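Local coordinates for protein HI_1472 (Haemophilus influenzae, PDB 3PSA) that binds molybdate and tungstate, but not sulfate or phosphate, as the periplasmic solute-binding component of the low-affinity MolBCA ABC importer, at residues 23-28 / 278-283; 189-194 / 242-247; 237-242 / 269-274. All coordinates share one frame; numbering follows the deposited sequence.

Interaction 1: 23-28 / 278-283; sequences VLQHQT and WGYPMP. With WO4 (tungstate(VI)ion), chain B.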
loop_
_atom_site.group_PDB
_atom_site.type_symbol
_atom_site.label_atom_id
_atom_site.label_comp_id
_atom_site.label_asym_id
_atom_site.label_seq_id
_atom_site.Cartn_x
_atom_site.Cartn_y
_atom_site.Cartn_z
ATOM N N VAL A 23 -16.336 -0.814 1.214
ATOM C CA VAL A 23 -14.912 -0.870 1.487
ATOM C C VAL A 23 -14.343 0.516 1.735
ATOM O O VAL A 23 -14.113 1.293 0.789
ATOM C CB VAL A 23 -14.199 -1.554 0.328
ATOM C CG1 VAL A 23 -12.723 -1.632 0.639
ATOM C CG2 VAL A 23 -14.768 -3.004 0.166
ATOM N N LEU A 24 -14.099 0.825 3.014
ATOM C CA LEU A 24 -13.654 2.193 3.366
ATOM C C LEU A 24 -12.119 2.251 3.555
ATOM O O LEU A 24 -11.604 2.916 4.465
ATOM C CB LEU A 24 -14.409 2.779 4.594
ATOM C CG LEU A 24 -15.963 2.852 4.520
ATOM C CD1 LEU A 24 -16.532 3.335 5.783
ATOM C CD2 LEU A 24 -16.543 3.689 3.388
ATOM N N GLN A 25 -11.381 1.560 2.688
ATOM C CA GLN A 25 -9.922 1.613 2.755
ATOM C C GLN A 25 -9.421 1.246 1.392
ATOM O O GLN A 25 -9.873 0.232 0.804
ATOM C CB GLN A 25 -9.368 0.576 3.724
ATOM C CG GLN A 25 -7.847 0.678 3.910
ATOM C CD GLN A 25 -7.223 -0.590 4.459
ATOM O OE1 GLN A 25 -6.601 -0.585 5.541
ATOM N NE2 GLN A 25 -7.359 -1.672 3.728
ATOM N N HIS A 26 -8.494 2.065 0.872
ATOM C CA HIS A 26 -8.000 1.867 -0.464
ATOM C C HIS A 26 -7.131 0.603 -0.626
ATOM O O HIS A 26 -7.160 -0.037 -1.695
ATOM C CB HIS A 26 -7.257 3.133 -0.961
ATOM C CG HIS A 26 -6.203 3.644 -0.013
ATOM N ND1 HIS A 26 -6.505 4.183 1.218
ATOM C CD2 HIS A 26 -4.864 3.783 -0.149
ATOM C CE1 HIS A 26 -5.406 4.574 1.832
ATOM N NE2 HIS A 26 -4.388 4.342 1.023
ATOM N N GLN A 27 -6.397 0.211 0.409
ATOM C CA GLN A 27 -5.585 -0.987 0.323
ATOM C C GLN A 27 -6.459 -2.228 0.196
ATOM O O GLN A 27 -6.218 -3.043 -0.660
ATOM C CB GLN A 27 -4.677 -1.156 1.535
ATOM C CG GLN A 27 -3.595 -0.093 1.614
ATOM C CD GLN A 27 -3.985 1.133 2.450
ATOM O OE1 GLN A 27 -5.162 1.308 2.827
ATOM N NE2 GLN A 27 -2.973 1.995 2.770
ATOM N N THR A 28 -7.511 -2.331 1.010
ATOM C CA THR A 28 -8.430 -3.461 0.901
ATOM C C THR A 28 -9.112 -3.402 -0.468
ATOM O O THR A 28 -9.324 -4.447 -1.140
ATOM C CB THR A 28 -9.463 -3.492 2.032
ATOM O OG1 THR A 28 -8.786 -3.742 3.270
ATOM C CG2 THR A 28 -10.493 -4.573 1.797
ATOM N N TRP A 278 4.352 2.565 -0.244
ATOM C CA TRP A 278 3.321 3.055 0.610
ATOM C C TRP A 278 3.625 2.703 2.051
ATOM O O TRP A 278 4.466 1.818 2.393
ATOM C CB TRP A 278 1.975 2.459 0.164
ATOM C CG TRP A 278 1.347 3.054 -1.119
ATOM C CD1 TRP A 278 1.900 3.956 -2.014
ATOM C CD2 TRP A 278 0.043 2.740 -1.620
ATOM N NE1 TRP A 278 1.002 4.225 -3.017
ATOM C CE2 TRP A 278 -0.147 3.501 -2.798
ATOM C CE3 TRP A 278 -1.001 1.931 -1.161
ATOM C CZ2 TRP A 278 -1.332 3.440 -3.536
ATOM C CZ3 TRP A 278 -2.160 1.853 -1.878
ATOM C CH2 TRP A 278 -2.337 2.605 -3.061
ATOM N N GLY A 279 2.866 3.351 2.910
ATOM C CA GLY A 279 2.908 3.046 4.340
ATOM C C GLY A 279 2.526 1.607 4.623
ATOM O O GLY A 279 3.078 0.974 5.534
ATOM N N TYR A 280 1.601 1.110 3.797
ATOM C CA TYR A 280 1.134 -0.274 3.827
ATOM C C TYR A 280 1.631 -1.117 2.656
ATOM O O TYR A 280 1.746 -0.633 1.481
ATOM C CB TYR A 280 -0.397 -0.282 3.799
ATOM C CG TYR A 280 -1.112 0.254 5.030
ATOM C CD1 TYR A 280 -1.931 -0.580 5.814
ATOM C CD2 TYR A 280 -1.008 1.606 5.384
ATOM C CE1 TYR A 280 -2.637 -0.050 6.909
ATOM C CE2 TYR A 280 -1.708 2.136 6.469
ATOM C CZ TYR A 280 -2.487 1.311 7.238
ATOM O OH TYR A 280 -3.180 1.864 8.302
ATOM N N PRO A 281 1.888 -2.411 2.945
ATOM C CA PRO A 281 2.329 -3.324 1.894
ATOM C C PRO A 281 1.195 -3.749 0.913
ATOM O O PRO A 281 0.059 -4.012 1.339
ATOM C CB PRO A 281 2.849 -4.521 2.676
ATOM C CG PRO A 281 2.055 -4.553 3.931
ATOM C CD PRO A 281 1.739 -3.112 4.249
ATOM N N MET A 282 1.516 -3.851 -0.385
ATOM C CA MET A 282 0.527 -4.273 -1.374
ATOM C C MET A 282 1.213 -5.352 -2.219
ATOM O O MET A 282 2.472 -5.335 -2.392
ATOM C CB MET A 282 0.015 -3.092 -2.264
ATOM C CG MET A 282 -0.578 -1.850 -1.570
ATOM S SD MET A 282 -2.395 -1.950 -1.476
ATOM C CE MET A 282 -2.604 -3.532 -0.751
ATOM N N PRO A 283 0.437 -6.362 -2.668
ATOM C CA PRO A 283 1.107 -7.511 -3.268
ATOM C C PRO A 283 1.921 -7.156 -4.521
ATOM O O PRO A 283 3.008 -7.669 -4.718
ATOM C CB PRO A 283 -0.042 -8.480 -3.619
ATOM C CG PRO A 283 -1.258 -7.665 -3.571
ATOM C CD PRO A 283 -1.031 -6.501 -2.663
HETATM W W WO4 B . -0.691 4.802 2.756
HETATM O O1 WO4 B . -1.816 5.098 4.274
HETATM O O2 WO4 B . -1.818 5.143 1.363
HETATM O O3 WO4 B . 0.896 5.593 2.143
HETATM O O4 WO4 B . -0.374 3.056 2.736
#
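Gln27 reaches Tyr280 by a bend in its chain. CG lies beside the backbone N (chi1 -67°), and chi2 is turned to 92°, which lays the amide over one face of the Tyr280 ring. The amide is tilted against the ring, and Gln27 NE2 comes within 3.3 Å of Tyr280 CD2. In His26, CG lies between the backbone N and the carbonyl carbon (chi1 51°). His26 CD2 approaches Trp278 CZ3 at 3.7 Å, and the two rings meet obliquely. Gln27 OE1 sits over the centre of the imidazole.

Both segments grip the same tungstate. His26 NE2 donates an almost straight bond of 2.7 Å to tungstate O2, in the plane of the imidazole. Gln27 NE2 gives a weak, bent bond to tungstate O4. Tungstate O4 also accepts a hydrogen bond from Tyr280 N at 3.0 Å. Gly279 N binds tungstate O3 at 3.1 Å. These residues belong to the molybdate-binding site. Met282 SD packs against Gln27 CG at 3.8 Å, the two side chains crossing at about a right angle.

The contact is buried near the centre of the chain. His26 and Gln27 open helix 26-34, just after strand 21-24, and Met282 directly precedes helix 283-297 and packs on Asn30 and Ile31. Tyr280 OH bonds Asn92, just beyond strand 87-91, and helix 48-52 covers His26 and Trp278.

Interaction 2: 189-194 / 242-247; sequences ANPDLG and DRYPDV. With WO4 (tungstate(VI)ion), chain B.
Pro191 lies over one face of the Tyr244 ring in a CH-pi contact. Its CG is 3.9 Å from the ring centroid and 19° off the ring normal. CD of the same proline touches Tyr244 CD2 at 3.6 Å, and the two side chains cross at about a right angle. The opposite face of the ring is covered by CG of Arg243, the preceding residue. The phenol is therefore held between a proline and the arginine that binds the anion.

Val247 completes the tightly packed part. Its CG2 meets Pro191 CG at 3.9 Å, while CG1 approaches the backbone O of Ala189 at 3.6 Å. Ala189 and Val247 are both buried. A type I turn, closed by Val247 N to Tyr244 O, lets Tyr244 and Val247 both face Pro191.

The outer side is looser. Asp192 and Asp246 are exposed and do not touch across the contact, and Pro191 itself is only partly covered. The phenol OH bonds Lys50.

Arg243 runs from this cluster to the tungstate. Beyond CG its chain is extended, chi2 and chi3 being -171° and 166°, and the guanidinium presents its edge with the tungsten in its plane. Arg243 NH1 and NH2 both donate to tungstate O2, and NH2 also bonds tungstate O3 at 3.0 Å. Gln241 takes a further bond from NH2, and Gln51 O takes one from NH1, which probably fixes the rotation of the guanidinium. On this side the buried Asn190 meets the tyrosine obliquely, with ND2 3.9 Å from Tyr244 CE2, and bonds weakly to Tyr196 and Gln241.

Both loops follow neighbouring parallel strands, 184-188 and 237-240, at their C-terminal ends. Such loops line the ligand cleft in this solute-binding family, and here one of them supplies an arginine of the molybdate site.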
loop_
_atom_site.group_PDB
_atom_site.type_symbol
_atom_site.label_atom_id
_atom_site.label_comp_id
_atom_site.label_asym_id
_atom_site.label_seq_id
_atom_site.Cartn_x
_atom_site.Cartn_y
_atom_site.Cartn_z
ATOM N N ALA A 189 9.367 11.460 -1.390
ATOM C CA ALA A 189 8.756 12.800 -1.347
ATOM C C ALA A 189 7.256 12.746 -1.643
ATOM O O ALA A 189 6.842 12.535 -2.790
ATOM C CB ALA A 189 9.479 13.708 -2.290
ATOM N N ASN A 190 6.443 12.894 -0.595
ATOM C CA ASN A 190 4.986 13.062 -0.763
ATOM C C ASN A 190 4.598 14.566 -0.780
ATOM O O ASN A 190 5.399 15.422 -0.357
ATOM C CB ASN A 190 4.192 12.287 0.303
ATOM C CG ASN A 190 3.982 10.806 -0.047
ATOM O OD1 ASN A 190 4.848 10.142 -0.641
ATOM N ND2 ASN A 190 2.816 10.287 0.327
ATOM N N PRO A 191 3.360 14.896 -1.237
ATOM C CA PRO A 191 2.928 16.287 -1.330
ATOM C C PRO A 191 3.110 17.002 -0.007
ATOM O O PRO A 191 3.062 16.372 1.052
ATOM C CB PRO A 191 1.431 16.158 -1.568
ATOM C CG PRO A 191 1.339 14.891 -2.381
ATOM C CD PRO A 191 2.317 13.987 -1.752
ATOM N N ASP A 192 3.299 18.309 -0.097
ATOM C CA ASP A 192 3.358 19.216 1.049
ATOM C C ASP A 192 4.393 18.798 2.095
ATOM O O ASP A 192 4.102 18.737 3.278
ATOM C CB ASP A 192 1.958 19.409 1.655
ATOM C CG ASP A 192 0.888 19.657 0.601
ATOM O OD1 ASP A 192 1.079 20.545 -0.263
ATOM O OD2 ASP A 192 -0.145 18.943 0.629
ATOM N N LEU A 193 5.611 18.491 1.632
ATOM C CA LEU A 193 6.688 17.992 2.486
ATOM C C LEU A 193 6.356 16.764 3.349
ATOM O O LEU A 193 6.892 16.595 4.440
ATOM C CB LEU A 193 7.307 19.136 3.297
ATOM C CG LEU A 193 8.169 20.050 2.416
ATOM C CD1 LEU A 193 8.323 21.413 3.079
ATOM C CD2 LEU A 193 9.502 19.442 2.127
ATOM N N GLY A 194 5.481 15.904 2.835
ATOM C CA GLY A 194 5.132 14.652 3.508
ATOM C C GLY A 194 6.231 13.617 3.255
ATOM O O GLY A 194 6.855 13.618 2.186
ATOM N N ASP A 242 3.476 7.060 -7.782
ATOM C CA ASP A 242 2.779 7.290 -9.050
ATOM C C ASP A 242 1.487 8.073 -8.878
ATOM O O ASP A 242 1.068 8.783 -9.822
ATOM C CB ASP A 242 2.447 5.960 -9.708
ATOM C CG ASP A 242 1.972 6.146 -11.132
ATOM O OD1 ASP A 242 2.634 6.902 -11.903
ATOM O OD2 ASP A 242 0.920 5.574 -11.437
ATOM N N ARG A 243 0.832 7.940 -7.712
ATOM C CA ARG A 243 -0.476 8.601 -7.502
ATOM C C ARG A 243 -0.314 10.099 -7.319
ATOM O O ARG A 243 -1.310 10.815 -7.450
ATOM C CB ARG A 243 -1.239 8.020 -6.312
ATOM C CG ARG A 243 -0.525 8.181 -5.017
ATOM C CD ARG A 243 -1.191 7.414 -3.908
ATOM N NE ARG A 243 -0.299 7.327 -2.753
ATOM C CZ ARG A 243 -0.658 6.785 -1.601
ATOM N NH1 ARG A 243 -1.898 6.328 -1.458
ATOM N NH2 ARG A 243 0.204 6.718 -0.588
ATOM N N TYR A 244 0.919 10.550 -7.028
ATOM C CA TYR A 244 1.232 11.975 -6.839
ATOM C C TYR A 244 2.213 12.582 -7.849
ATOM O O TYR A 244 3.221 13.179 -7.443
ATOM C CB TYR A 244 1.715 12.227 -5.402
ATOM C CG TYR A 244 0.656 11.883 -4.370
ATOM C CD1 TYR A 244 -0.647 12.390 -4.477
ATOM C CD2 TYR A 244 0.946 11.034 -3.293
ATOM C CE1 TYR A 244 -1.632 12.069 -3.520
ATOM C CE2 TYR A 244 -0.035 10.713 -2.332
ATOM C CZ TYR A 244 -1.317 11.234 -2.456
ATOM O OH TYR A 244 -2.287 10.917 -1.511
ATOM N N PRO A 245 1.890 12.507 -9.162
ATOM C CA PRO A 245 2.898 12.829 -10.184
ATOM C C PRO A 245 3.314 14.327 -10.201
ATOM O O PRO A 245 4.446 14.617 -10.582
ATOM C CB PRO A 245 2.210 12.418 -11.498
ATOM C CG PRO A 245 0.752 12.692 -11.232
ATOM C CD PRO A 245 0.555 12.329 -9.758
ATOM N N ASP A 246 2.452 15.242 -9.747
ATOM C CA ASP A 246 2.796 16.690 -9.749
ATOM C C ASP A 246 4.032 16.993 -8.905
ATOM O O ASP A 246 4.688 18.030 -9.094
ATOM C CB ASP A 246 1.667 17.596 -9.197
ATOM C CG ASP A 246 0.373 17.539 -9.998
ATOM O OD1 ASP A 246 0.374 17.142 -11.180
ATOM O OD2 ASP A 246 -0.661 17.920 -9.398
ATOM N N VAL A 247 4.334 16.108 -7.955
ATOM C CA VAL A 247 5.439 16.315 -7.014
ATOM C C VAL A 247 6.801 16.331 -7.739
ATOM O O VAL A 247 7.717 17.076 -7.352
ATOM C CB VAL A 247 5.419 15.270 -5.848
ATOM C CG1 VAL A 247 6.737 15.267 -5.083
ATOM C CG2 VAL A 247 4.212 15.485 -4.905
HETATM W W WO4 B . -0.691 4.802 2.756
HETATM O O1 WO4 B . -1.816 5.098 4.274
HETATM O O2 WO4 B . -1.818 5.143 1.363
HETATM O O3 WO4 B . 0.896 5.593 2.143
HETATM O O4 WO4 B . -0.374 3.056 2.736
#

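Interaction 3: 237-242 / 269-274; sequences VILVQD and FLMPEY
Strands 237-240 and 268-270 pair in parallel. Residues 269-271 give and take backbone bonds along one edge of 238-240. Phe269 N donates to Ile238 O, and Val240 N to Phe269 O. Met271 N then donates to Val240 O at 2.7 Å. Leu239 is bridged with Phe269, and Val240 with Leu270.

Side chains extend the pairing on both faces. On the Leu239 face, Met271 SD packs on Leu239 CB at 3.8 Å. On the Val240 face, Leu270 CD1 lies 3.7 Å from Val240 CG1.

Past the strands, Asp242 holds CG anti to its N (chi1 -169°), which sets the carboxylate beside Glu273. Asp242 OD2 comes to 3.4 Å from Glu273 CA. One water joins Asp242 N to Pro272 O. Another lies between the two carboxylates, close to Asp242 OD2 and Glu273 OE2.

Further out, Glu273 OE1 is bonded to Tyr315 of helix 307-319, and Trp292 of helix 283-297 packs on Met271 and Pro272. Gln241 points away from 269-274, and its amide bonds Arg243, Tyr196 and Ala277 O.

Strand 268-270 is outermost in a four-stranded parallel sheet of order 2-1-3-4. The helices between 237-240 and 268-270 make the link a beta-alpha-beta crossover, as in a Rossmann-like lobe of this binding-protein family.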
loop_
_atom_site.group_PDB
_atom_site.type_symbol
_atom_site.label_atom_id
_atom_site.label_comp_id
_atom_site.label_asym_id
_atom_site.label_seq_id
_atom_site.Cartn_x
_atom_site.Cartn_y
_atom_site.Cartn_z
ATOM N N VAL A 237 18.901 9.777 -3.995
ATOM C CA VAL A 237 17.820 9.392 -4.901
ATOM C C VAL A 237 16.526 9.872 -4.237
ATOM O O VAL A 237 16.353 9.692 -3.035
ATOM C CB VAL A 237 17.759 7.882 -5.040
ATOM C CG1 VAL A 237 16.512 7.467 -5.783
ATOM C CG2 VAL A 237 19.027 7.348 -5.764
ATOM N N ILE A 238 15.680 10.558 -4.986
ATOM C CA ILE A 238 14.341 10.873 -4.470
ATOM C C ILE A 238 13.298 10.163 -5.300
ATOM O O ILE A 238 13.331 10.187 -6.538
ATOM C CB ILE A 238 14.095 12.389 -4.410
ATOM C CG1 ILE A 238 14.944 13.025 -3.303
ATOM C CG2 ILE A 238 12.593 12.745 -4.253
ATOM C CD1 ILE A 238 15.169 14.545 -3.611
ATOM N N LEU A 239 12.347 9.555 -4.592
ATOM C CA LEU A 239 11.291 8.792 -5.208
ATOM C C LEU A 239 9.997 9.493 -4.913
ATOM O O LEU A 239 9.875 10.150 -3.864
ATOM C CB LEU A 239 11.263 7.366 -4.650
ATOM C CG LEU A 239 12.568 6.572 -4.875
ATOM C CD1 LEU A 239 12.382 5.227 -4.242
ATOM C CD2 LEU A 239 12.828 6.394 -6.362
ATOM N N VAL A 240 9.094 9.416 -5.899
ATOM C CA VAL A 240 7.702 9.877 -5.777
ATOM C C VAL A 240 6.729 8.750 -6.192
ATOM O O VAL A 240 6.907 8.090 -7.209
ATOM C CB VAL A 240 7.498 11.098 -6.698
ATOM C CG1 VAL A 240 6.059 11.633 -6.660
ATOM C CG2 VAL A 240 8.492 12.200 -6.373
ATOM N N GLN A 241 5.689 8.545 -5.394
ATOM C CA GLN A 241 4.610 7.626 -5.729
ATOM C C GLN A 241 3.845 8.061 -6.972
ATOM O O GLN A 241 3.504 9.260 -7.148
ATOM C CB GLN A 241 3.645 7.585 -4.537
ATOM C CG GLN A 241 4.311 7.095 -3.249
ATOM C CD GLN A 241 3.446 7.222 -2.000
ATOM O OE1 GLN A 241 2.389 7.880 -1.988
ATOM N NE2 GLN A 241 3.901 6.597 -0.926
ATOM N N ASP A 242 3.476 7.060 -7.782
ATOM C CA ASP A 242 2.779 7.290 -9.050
ATOM C C ASP A 242 1.487 8.073 -8.878
ATOM O O ASP A 242 1.068 8.783 -9.822
ATOM C CB ASP A 242 2.447 5.960 -9.708
ATOM C CG ASP A 242 1.972 6.146 -11.132
ATOM O OD1 ASP A 242 2.634 6.902 -11.903
ATOM O OD2 ASP A 242 0.920 5.574 -11.437
ATOM N N PHE A 269 12.818 10.389 -9.417
ATOM C CA PHE A 269 12.073 9.411 -10.227
ATOM C C PHE A 269 10.647 9.156 -9.769
ATOM O O PHE A 269 10.428 8.807 -8.604
ATOM C CB PHE A 269 12.795 8.077 -10.218
ATOM C CG PHE A 269 14.167 8.160 -10.764
ATOM C CD1 PHE A 269 14.386 8.755 -11.990
ATOM C CD2 PHE A 269 15.240 7.665 -10.037
ATOM C CE1 PHE A 269 15.676 8.863 -12.510
ATOM C CE2 PHE A 269 16.538 7.760 -10.555
ATOM C CZ PHE A 269 16.737 8.358 -11.792
ATOM N N LEU A 270 9.686 9.301 -10.704
ATOM C CA LEU A 270 8.300 8.910 -10.455
ATOM C C LEU A 270 8.298 7.398 -10.484
ATOM O O LEU A 270 8.821 6.777 -11.432
ATOM C CB LEU A 270 7.341 9.427 -11.537
ATOM C CG LEU A 270 5.829 9.284 -11.233
ATOM C CD1 LEU A 270 5.380 10.008 -9.942
ATOM C CD2 LEU A 270 4.931 9.693 -12.430
ATOM N N MET A 271 7.709 6.777 -9.470
ATOM C CA MET A 271 7.711 5.303 -9.393
ATOM C C MET A 271 6.549 4.721 -10.207
ATOM O O MET A 271 5.515 5.390 -10.341
ATOM C CB MET A 271 7.650 4.825 -7.946
ATOM C CG MET A 271 8.972 5.017 -7.208
ATOM S SD MET A 271 8.839 4.561 -5.493
ATOM C CE MET A 271 9.302 2.847 -5.546
ATOM N N PRO A 272 6.705 3.490 -10.742
ATOM C CA PRO A 272 5.610 2.954 -11.562
ATOM C C PRO A 272 4.321 2.768 -10.740
ATOM O O PRO A 272 4.334 2.719 -9.473
ATOM C CB PRO A 272 6.157 1.607 -12.073
ATOM C CG PRO A 272 7.621 1.747 -12.003
ATOM C CD PRO A 272 7.907 2.640 -10.821
ATOM N N GLU A 273 3.197 2.702 -11.446
ATOM C CA GLU A 273 1.891 2.423 -10.819
ATOM C C GLU A 273 1.891 1.279 -9.805
ATOM O O GLU A 273 1.239 1.389 -8.744
ATOM C CB GLU A 273 0.906 2.082 -11.926
ATOM C CG GLU A 273 -0.514 1.797 -11.527
ATOM C CD GLU A 273 -1.341 1.449 -12.774
ATOM O OE1 GLU A 273 -1.180 0.344 -13.362
ATOM O OE2 GLU A 273 -2.137 2.312 -13.199
ATOM N N TYR A 274 2.583 0.184 -10.145
ATOM C CA TYR A 274 2.568 -1.012 -9.338
ATOM C C TYR A 274 3.560 -0.918 -8.168
ATOM O O TYR A 274 3.500 -1.699 -7.250
ATOM C CB TYR A 274 2.860 -2.264 -10.171
ATOM C CG TYR A 274 4.121 -2.157 -10.994
ATOM C CD1 TYR A 274 5.401 -2.215 -10.374
ATOM C CD2 TYR A 274 4.049 -2.002 -12.385
ATOM C CE1 TYR A 274 6.569 -2.123 -11.112
ATOM C CE2 TYR A 274 5.243 -1.899 -13.137
ATOM C CZ TYR A 274 6.480 -1.956 -12.480
ATOM O OH TYR A 274 7.642 -1.871 -13.209
HETATM O O HOH W 1 3.938 4.270 -7.156
HETATM O O HOH W 2 -0.752 4.992 -13.540
#

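Overall arrangement
Interactions 1 and 2 share the tungstate, although their centres are about 17 Å apart. Interaction 1 joins the turn after strand 21-24 of one sheet to the loop that follows strand 268-270 of the other, and interaction 2 adds Arg243. The two meet where Trp278 NE1 lies 3.4 Å from Arg243 CZ, in a cation-pi contact. Tyr196 OH also bonds the anion. Interaction 3 reaches the site through Gln241, which bonds the ligand residues Arg243 and Tyr196 as a second shell. Interactions 2 and 3 have centres about 9 Å apart. They share Asp242, and Ala189 N probably bonds Leu239 O at 2.8 Å. Along the chain, both are nested inside the loop closed by interaction 1.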